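Arginyl-tRNA synthetase, putative (Plasmodium falciparum, PDB 5JLD) probably catalyses the ATP-dependent attachment of L-arginine to tRNA(Arg), as a monomeric class I aminoacyl-tRNA synthetase. Local coordinates at residues D260-I265 and N403-G408; R414-R419 and D437-S442. All coordinates share one frame; numbering follows the deposited sequence.

Helix 401-420 illustrates how one helix can serve two partners along its length. Contact 1 uses its beginning, set against the last turns of helix 242-265, and contact 2 its later turns, set against the start of helix 436-453. Both are small and apolar, and both have a largely buried centre, although Ile265 in contact 1 remains partly exposed. Contact 1 joins two isoleucines and a leucine close to the parallel sheet; contact 2, farther from the centre of the chain, joins two leucines beside a serine, with charged groups around them. Their centres are about 16 Å apart, and Ile265 of contact 1 packs against Glu441 of contact 2.

Contact 1 of 2, residues D260-I265 and N403-G408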
ATOM      1  N   ASP A 260     -10.551  -5.995 -17.717  1.00 51.36           N
ATOM      2  CA  ASP A 260     -10.202  -7.255 -17.063  1.00 52.88           C
ATOM      3  C   ASP A 260      -8.963  -7.885 -17.684  1.00 56.13           C
ATOM      4  O   ASP A 260      -8.167  -8.499 -16.969  1.00 50.74           O
ATOM      5  CB  ASP A 260     -11.365  -8.251 -17.106  1.00 54.45           C
ATOM      6  CG  ASP A 260     -12.489  -7.887 -16.134  1.00 61.21           C
ATOM      7  OD1 ASP A 260     -12.417  -6.806 -15.508  1.00 55.26           O
ATOM      8  OD2 ASP A 260     -13.458  -8.671 -16.016  1.00 65.01           O
ATOM      9  N   LYS A 261      -8.797  -7.748 -19.000  1.00 56.15           N
ATOM     10  CA  LYS A 261      -7.527  -8.202 -19.583  1.00 58.87           C
ATOM     11  C   LYS A 261      -6.305  -7.599 -18.840  1.00 65.26           C
ATOM     12  O   LYS A 261      -5.372  -8.320 -18.416  1.00 63.56           O
ATOM     13  CB  LYS A 261      -7.467  -7.854 -21.070  1.00 54.91           C
ATOM     14  CG  LYS A 261      -8.479  -8.605 -21.931  1.00 61.68           C
ATOM     15  CD  LYS A 261      -8.725  -7.882 -23.251  1.00 69.32           C
ATOM     16  CE  LYS A 261      -9.255  -8.815 -24.345  1.00 82.51           C
ATOM     17  NZ  LYS A 261     -10.025  -9.980 -23.811  1.00 83.22           N
ATOM     18  N   LEU A 262      -6.332  -6.281 -18.663  1.00 59.30           N
ATOM     19  CA  LEU A 262      -5.276  -5.592 -17.945  1.00 46.99           C
ATOM     20  C   LEU A 262      -5.149  -6.109 -16.502  1.00 56.61           C
ATOM     21  O   LEU A 262      -4.047  -6.467 -16.041  1.00 54.82           O
ATOM     22  CB  LEU A 262      -5.521  -4.088 -17.927  1.00 46.62           C
ATOM     23  CG  LEU A 262      -4.497  -3.297 -17.103  1.00 56.28           C
ATOM     24  CD1 LEU A 262      -3.107  -3.376 -17.749  1.00 50.90           C
ATOM     25  CD2 LEU A 262      -4.929  -1.859 -16.906  1.00 57.26           C
ATOM     26  N   TYR A 263      -6.277  -6.147 -15.794  1.00 51.60           N
ATOM     27  CA  TYR A 263      -6.248  -6.534 -14.387  1.00 53.95           C
ATOM     28  C   TYR A 263      -5.627  -7.917 -14.221  1.00 60.28           C
ATOM     29  O   TYR A 263      -4.801  -8.126 -13.327  1.00 53.15           O
ATOM     30  CB  TYR A 263      -7.649  -6.501 -13.773  1.00 54.49           C
ATOM     31  CG  TYR A 263      -8.198  -5.094 -13.585  1.00 57.27           C
ATOM     32  CD1 TYR A 263      -7.413  -4.076 -13.019  1.00 51.68           C
ATOM     33  CD2 TYR A 263      -9.492  -4.777 -13.994  1.00 53.08           C
ATOM     34  CE1 TYR A 263      -7.919  -2.785 -12.858  1.00 49.08           C
ATOM     35  CE2 TYR A 263     -10.009  -3.499 -13.836  1.00 50.36           C
ATOM     36  CZ  TYR A 263      -9.227  -2.509 -13.275  1.00 52.60           C
ATOM     37  OH  TYR A 263      -9.761  -1.252 -13.141  1.00 49.68           O
ATOM     38  N   ASN A 264      -5.969  -8.878 -15.077  1.00 60.89           N
ATOM     39  CA  ASN A 264      -5.366 -10.169 -14.794  1.00 70.27           C
ATOM     40  C   ASN A 264      -3.962 -10.330 -15.403  1.00 62.74           C
ATOM     41  O   ASN A 264      -3.232 -11.209 -14.967  1.00 52.48           O
ATOM     42  CB  ASN A 264      -6.298 -11.324 -15.188  1.00 69.26           C
ATOM     43  CG  ASN A 264      -6.411 -11.512 -16.646  1.00 75.59           C
ATOM     44  OD1 ASN A 264      -5.422 -11.747 -17.334  1.00 80.67           O
ATOM     45  ND2 ASN A 264      -7.642 -11.466 -17.143  1.00 83.75           N
ATOM     46  N   ILE A 265      -3.573  -9.487 -16.369  1.00 54.05           N
ATOM     47  CA  ILE A 265      -2.144  -9.383 -16.711  1.00 55.76           C
ATOM     48  C   ILE A 265      -1.335  -8.910 -15.482  1.00 57.05           C
ATOM     49  O   ILE A 265      -0.204  -9.354 -15.242  1.00 59.52           O
ATOM     50  CB  ILE A 265      -1.882  -8.416 -17.897  1.00 54.42           C
ATOM     51  CG1 ILE A 265      -2.378  -9.015 -19.209  1.00 64.45           C
ATOM     52  CG2 ILE A 265      -0.401  -8.118 -18.047  1.00 53.87           C
ATOM     53  CD1 ILE A 265      -1.937  -8.241 -20.446  1.00 68.84           C
ATOM     54  N   ASN A 403      -0.489  -2.443 -24.543  1.00 78.27           N
ATOM     55  CA  ASN A 403       0.650  -2.351 -25.449  1.00 79.36           C
ATOM     56  C   ASN A 403       1.875  -1.734 -24.788  1.00 77.71           C
ATOM     57  O   ASN A 403       3.002  -2.080 -25.128  1.00 88.69           O
ATOM     58  CB  ASN A 403       0.278  -1.584 -26.719  1.00 83.22           C
ATOM     59  CG  ASN A 403      -0.469  -2.452 -27.719  1.00 96.34           C
ATOM     60  OD1 ASN A 403      -1.680  -2.669 -27.606  1.00100.72           O
ATOM     61  ND2 ASN A 403       0.259  -2.957 -28.713  1.00100.67           N
ATOM     62  N   LEU A 404       1.669  -0.838 -23.832  1.00 69.54           N
ATOM     63  CA  LEU A 404       2.799  -0.304 -23.085  1.00 71.98           C
ATOM     64  C   LEU A 404       3.505  -1.440 -22.332  1.00 73.33           C
ATOM     65  O   LEU A 404       4.743  -1.598 -22.387  1.00 76.25           O
ATOM     66  CB  LEU A 404       2.340   0.776 -22.111  1.00 69.92           C
ATOM     67  CG  LEU A 404       3.515   1.413 -21.375  1.00 76.85           C
ATOM     68  CD1 LEU A 404       4.468   2.023 -22.392  1.00 79.81           C
ATOM     69  CD2 LEU A 404       3.043   2.451 -20.379  1.00 81.04           C
ATOM     70  N   ILE A 405       2.707  -2.254 -21.652  1.00 62.66           N
ATOM     71  CA  ILE A 405       3.274  -3.384 -20.940  1.00 62.70           C
ATOM     72  C   ILE A 405       3.892  -4.402 -21.909  1.00 68.61           C
ATOM     73  O   ILE A 405       4.914  -4.984 -21.595  1.00 65.96           O
ATOM     74  CB  ILE A 405       2.232  -4.078 -20.040  1.00 57.67           C
ATOM     75  CG1 ILE A 405       1.788  -3.130 -18.923  1.00 53.07           C
ATOM     76  CG2 ILE A 405       2.820  -5.340 -19.423  1.00 63.00           C
ATOM     77  CD1 ILE A 405       0.714  -3.713 -17.987  1.00 48.13           C
ATOM     78  N   LYS A 406       3.304  -4.615 -23.085  1.00 76.70           N
ATOM     79  CA  LYS A 406       3.887  -5.592 -24.011  1.00 84.06           C
ATOM     80  C   LYS A 406       5.217  -5.073 -24.569  1.00 82.85           C
ATOM     81  O   LYS A 406       6.131  -5.854 -24.863  1.00 86.86           O
ATOM     82  CB  LYS A 406       2.919  -5.941 -25.153  1.00 90.65           C
ATOM     83  CG  LYS A 406       2.911  -4.977 -26.330  1.00 97.83           C
ATOM     84  CD  LYS A 406       2.262  -5.607 -27.559  1.00103.32           C
ATOM     85  CE  LYS A 406       0.930  -6.262 -27.215  1.00104.29           C
ATOM     86  NZ  LYS A 406       0.335  -6.958 -28.388  1.00107.57           N
ATOM     87  N   GLU A 407       5.324  -3.752 -24.694  1.00 75.72           N
ATOM     88  CA  GLU A 407       6.577  -3.111 -25.070  1.00 78.79           C
ATOM     89  C   GLU A 407       7.645  -3.356 -24.007  1.00 74.07           C
ATOM     90  O   GLU A 407       8.794  -3.736 -24.326  1.00 73.06           O
ATOM     91  CB  GLU A 407       6.375  -1.611 -25.268  1.00 88.27           C
ATOM     92  CG  GLU A 407       7.673  -0.834 -25.382  1.00 98.64           C
ATOM     93  CD  GLU A 407       7.467   0.567 -25.919  1.00105.34           C
ATOM     94  OE1 GLU A 407       6.329   1.081 -25.841  1.00104.53           O
ATOM     95  OE2 GLU A 407       8.447   1.151 -26.429  1.00108.96           O
ATOM     96  N   GLY A 408       7.256  -3.132 -22.748  1.00 63.07           N
ATOM     97  CA  GLY A 408       8.118  -3.472 -21.633  1.00 60.65           C
ATOM     98  C   GLY A 408       8.561  -4.926 -21.687  1.00 63.54           C
ATOM     99  O   GLY A 408       9.726  -5.237 -21.503  1.00 60.47           O
TER
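Ile405 packs against Leu262 and Ile265 in a purely apolar helix-to-helix contact within the class I catalytic domain, where the end of helix 242-265 meets the beginning of helix 401-420. The two segments run in roughly the same direction, and the nearest CA atoms, those of Ile265 and Ile405, are 9.1 Å apart. At that spacing side chains alone bridge the gap, and only about 97 Å² is buried.

The example shows how a beta-branched residue can address two neighbours at once. In Ile405 the CG1 arm lies beside the backbone N and CG2 lies anti to it (chi1 -65°), so that the two branches leave CB in different directions. The longer arm, extended through chi2 at 178°, carries its terminal methyl to Leu262, where CD1 of Ile405 and CD1 of Leu262 are 3.8 Å apart. These two side chains cross at about a right angle and touch through methyl groups. The shorter branch faces Ile265 more loosely, with CG2 of Ile405 4.5 Å from CG2 of Ile265. Leu262 takes part through one methyl, which its leucine branch brings to the partner even though its CB does not point there. Ile265, one turn farther on, does direct its CB at the opposing helix.

Leu262 also rests on Leu401 and on Met147, the residue just before the HIGH signature sequence of this family. Its neighbour Tyr263 turns to the other side and hydrogen-bonds through OH to Ser139 and to Asn176, at the end of strand 171-176, while Asp260 bonds Tyr272 of edge strand 271-272. Helix 242-265 is thus tied to the parallel sheet through Asn176 and Tyr272 while Leu262 and Ile265 meet helix 401-420, and Cys444 and Ile448 of helix 436-453 close over Ile405.

Contact 2 of 2, residues R414-R419 and D437-S442; sequences RDLLQR and DQLSES
Leu416 and Leu439 meet methyl to methyl where 401-420 and 436-453, two successive helices of the class I catalytic domain, pack steeply across one another. The side chains themselves cross at about a right angle, so each offers a single branch instead of lying alongside the other. The touching atoms are CD2 of Leu416 and CD2 of Leu439, 3.7 Å apart.

Both leucines leave their helices in the same way. Each has CG anti to the backbone N and beside the carbonyl carbon (chi1 178° in Leu416 and 179° in Leu439), and with each CB directed at the opposite helix this sends the branched end across the gap. Leu416 accounts for about 50 Å² of the 93 Å² buried between the segments, against 26 Å² for Leu439, because it reaches in between Leu439 and Ser440. The nearest CA atoms are those of Leu416 and Ser440, 7.7 Å apart, a spacing that the small serine probably permits. In one of its two conformers the Ser440 hydroxyl is hydrogen-bonded to the carbonyl oxygen of Ile436, so its polar partner lies in its own helix, while CD2 of Leu416 meets OG of Ser440 by packing alone.

The surroundings extend this junction toward the anticodon-binding part of the chain: Leu439 also rests on Ile590 and Leu593 near the C-terminus. Asp437 forms a salt bridge with Lys413 of helix 401-420, a further tie between the same two helices. Arg419 meanwhile folds back over its own helix, with the CA of Leu416 3.6 Å above its guanidinium plane and offset toward the rim, and its NH2 is hydrogen-bonded to the OH of Tyr481 on helix 476-492.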
ATOM      1  N   ARG A 414      14.447  -8.963 -24.393  1.00 86.14           N
ATOM      2  CA  ARG A 414      15.687  -8.581 -25.075  1.00 89.18           C
ATOM      3  C   ARG A 414      16.886  -8.592 -24.116  1.00 81.10           C
ATOM      4  O   ARG A 414      17.914  -9.256 -24.367  1.00 76.66           O
ATOM      5  CB  ARG A 414      15.525  -7.198 -25.715  1.00 94.88           C
ATOM      6  CG  ARG A 414      16.818  -6.529 -26.154  1.00108.53           C
ATOM      7  CD  ARG A 414      16.537  -5.158 -26.765  1.00120.31           C
ATOM      8  NE  ARG A 414      17.374  -4.111 -26.185  1.00125.56           N
ATOM      9  CZ  ARG A 414      17.077  -2.814 -26.210  1.00125.15           C
ATOM     10  NH1 ARG A 414      15.954  -2.398 -26.783  1.00121.18           N
ATOM     11  NH2 ARG A 414      17.901  -1.934 -25.655  1.00125.51           N
ATOM     12  N   ASP A 415      16.749  -7.867 -23.009  1.00 72.71           N
ATOM     13  CA  ASP A 415      17.830  -7.811 -22.035  1.00 72.93           C
ATOM     14  C   ASP A 415      18.164  -9.211 -21.511  1.00 77.93           C
ATOM     15  O   ASP A 415      19.339  -9.573 -21.370  1.00 79.82           O
ATOM     16  CB  ASP A 415      17.466  -6.875 -20.884  1.00 65.01           C
ATOM     17  CG  ASP A 415      17.109  -5.478 -21.367  1.00 75.31           C
ATOM     18  OD1 ASP A 415      17.646  -5.052 -22.417  1.00 86.51           O
ATOM     19  OD2 ASP A 415      16.286  -4.810 -20.705  1.00 69.84           O
ATOM     20  N   LEU A 416      17.119 -10.002 -21.269  1.00 75.19           N
ATOM     21  CA  LEU A 416      17.255 -11.348 -20.722  1.00 75.38           C
ATOM     22  C   LEU A 416      18.028 -12.289 -21.647  1.00 75.63           C
ATOM     23  O   LEU A 416      19.007 -12.891 -21.228  1.00 83.46           O
ATOM     24  CB  LEU A 416      15.877 -11.938 -20.412  1.00 76.16           C
ATOM     25  CG  LEU A 416      15.854 -13.374 -19.881  1.00 80.42           C
ATOM     26  CD1 LEU A 416      16.738 -13.506 -18.655  1.00 86.86           C
ATOM     27  CD2 LEU A 416      14.437 -13.818 -19.561  1.00 79.93           C
ATOM     28  N   LEU A 417      17.582 -12.418 -22.892  1.00 74.19           N
ATOM     29  CA  LEU A 417      18.278 -13.239 -23.879  1.00 80.04           C
ATOM     30  C   LEU A 417      19.710 -12.757 -24.065  1.00 90.14           C
ATOM     31  O   LEU A 417      20.640 -13.567 -24.172  1.00 95.03           O
ATOM     32  CB  LEU A 417      17.546 -13.220 -25.223  1.00 82.08           C
ATOM     33  CG  LEU A 417      16.211 -13.960 -25.361  1.00 79.49           C
ATOM     34  CD1 LEU A 417      15.462 -13.468 -26.583  1.00 73.05           C
ATOM     35  CD2 LEU A 417      16.438 -15.465 -25.458  1.00 81.81           C
ATOM     36  N   GLN A 418      19.883 -11.436 -24.092  1.00 93.21           N
ATOM     37  CA  GLN A 418      21.218 -10.863 -24.227  1.00 94.05           C
ATOM     38  C   GLN A 418      22.112 -11.284 -23.050  1.00 91.66           C
ATOM     39  O   GLN A 418      23.314 -11.492 -23.221  1.00 93.70           O
ATOM     40  CB  GLN A 418      21.124  -9.336 -24.349  1.00 96.14           C
ATOM     41  CG  GLN A 418      22.449  -8.600 -24.407  1.00 99.28           C
ATOM     42  CD  GLN A 418      23.039  -8.362 -23.033  1.00104.12           C
ATOM     43  OE1 GLN A 418      22.314  -8.080 -22.078  1.00106.74           O
ATOM     44  NE2 GLN A 418      24.357  -8.497 -22.921  1.00103.69           N
ATOM     45  N   ARG A 419      21.523 -11.418 -21.863  1.00 85.84           N
ATOM     46  CA  ARG A 419      22.272 -11.871 -20.689  1.00 83.15           C
ATOM     47  C   ARG A 419      22.586 -13.364 -20.761  1.00 87.06           C
ATOM     48  O   ARG A 419      23.684 -13.796 -20.407  1.00 84.13           O
ATOM     49  CB  ARG A 419      21.501 -11.571 -19.402  1.00 78.09           C
ATOM     50  CG  ARG A 419      21.504 -10.108 -18.993  1.00 75.26           C
ATOM     51  CD  ARG A 419      21.015  -9.938 -17.567  1.00 73.97           C
ATOM     52  NE  ARG A 419      19.651 -10.424 -17.403  1.00 79.12           N
ATOM     53  CZ  ARG A 419      18.579  -9.641 -17.400  1.00 82.03           C
ATOM     54  NH1 ARG A 419      18.717  -8.331 -17.551  1.00 84.50           N
ATOM     55  NH2 ARG A 419      17.370 -10.166 -17.240  1.00 80.52           N
ATOM     56  N   ASP A 437       8.577 -16.252 -22.775  1.00 65.61           N
ATOM     57  CA  ASP A 437       7.552 -15.219 -22.883  1.00 66.18           C
ATOM     58  C   ASP A 437       6.927 -14.883 -21.534  1.00 66.11           C
ATOM     59  O   ASP A 437       6.930 -13.723 -21.119  1.00 66.72           O
ATOM     60  CB  ASP A 437       6.472 -15.654 -23.873  1.00 68.05           C
ATOM     61  CG  ASP A 437       6.992 -15.708 -25.288  1.00 79.76           C
ATOM     62  OD1 ASP A 437       7.929 -14.947 -25.586  1.00 76.30           O
ATOM     63  OD2 ASP A 437       6.480 -16.510 -26.098  1.00 87.53           O
ATOM     64  N   GLN A 438       6.406 -15.901 -20.848  1.00 72.32           N
ATOM     65  CA  GLN A 438       5.753 -15.700 -19.553  1.00 70.69           C
ATOM     66  C   GLN A 438       6.730 -15.114 -18.561  1.00 65.78           C
ATOM     67  O   GLN A 438       6.379 -14.235 -17.778  1.00 66.99           O
ATOM     68  CB  GLN A 438       5.181 -17.013 -19.004  1.00 70.88           C
ATOM     69  N   LEU A 439       7.964 -15.607 -18.602  1.00 66.33           N
ATOM     70  CA  LEU A 439       9.013 -15.128 -17.710  1.00 62.75           C
ATOM     71  C   LEU A 439       9.293 -13.647 -17.939  1.00 59.00           C
ATOM     72  O   LEU A 439       9.384 -12.872 -16.983  1.00 57.31           O
ATOM     73  CB  LEU A 439      10.295 -15.948 -17.895  1.00 59.76           C
ATOM     74  CG  LEU A 439      11.492 -15.528 -17.037  1.00 58.23           C
ATOM     75  CD1 LEU A 439      11.208 -15.766 -15.561  1.00 64.74           C
ATOM     76  CD2 LEU A 439      12.752 -16.274 -17.450  1.00 55.04           C
ATOM     77  N   SER A 440       9.426 -13.270 -19.208  1.00 54.33           N
ATOM     78  CA  SER A 440       9.643 -11.877 -19.590  0.72 59.46           C
ATOM     79  C   SER A 440       8.496 -10.981 -19.122  1.00 57.40           C
ATOM     80  O   SER A 440       8.722  -9.903 -18.572  1.00 56.74           O
ATOM     81  CB  SER A 440       9.810 -11.755 -21.107  0.72 60.95           C
ATOM     82  OG  SER A 440      10.858 -12.583 -21.577  0.72 65.61           O
ATOM     83  N   GLU A 441       7.261 -11.423 -19.355  1.00 58.40           N
ATOM     84  CA  GLU A 441       6.104 -10.644 -18.930  1.00 56.57           C
ATOM     85  C   GLU A 441       6.103 -10.478 -17.411  1.00 55.77           C
ATOM     86  O   GLU A 441       5.805  -9.402 -16.891  1.00 55.54           O
ATOM     87  CB  GLU A 441       4.809 -11.305 -19.387  1.00 57.91           C
ATOM     88  CG  GLU A 441       3.546 -10.550 -18.996  1.00 58.32           C
ATOM     89  CD  GLU A 441       2.324 -11.052 -19.756  1.00 66.91           C
ATOM     90  OE1 GLU A 441       1.802 -12.139 -19.414  1.00 69.02           O
ATOM     91  OE2 GLU A 441       1.911 -10.372 -20.722  1.00 67.48           O
ATOM     92  N   SER A 442       6.449 -11.550 -16.705  1.00 50.55           N
ATOM     93  CA  SER A 442       6.526 -11.507 -15.249  1.00 51.07           C
ATOM     94  C   SER A 442       7.562 -10.471 -14.811  1.00 56.54           C
ATOM     95  O   SER A 442       7.283  -9.616 -13.963  1.00 58.65           O
ATOM     96  CB  SER A 442       6.866 -12.889 -14.692  1.00 54.81           C
ATOM     97  OG  SER A 442       6.459 -13.003 -13.343  1.00 60.24           O
TER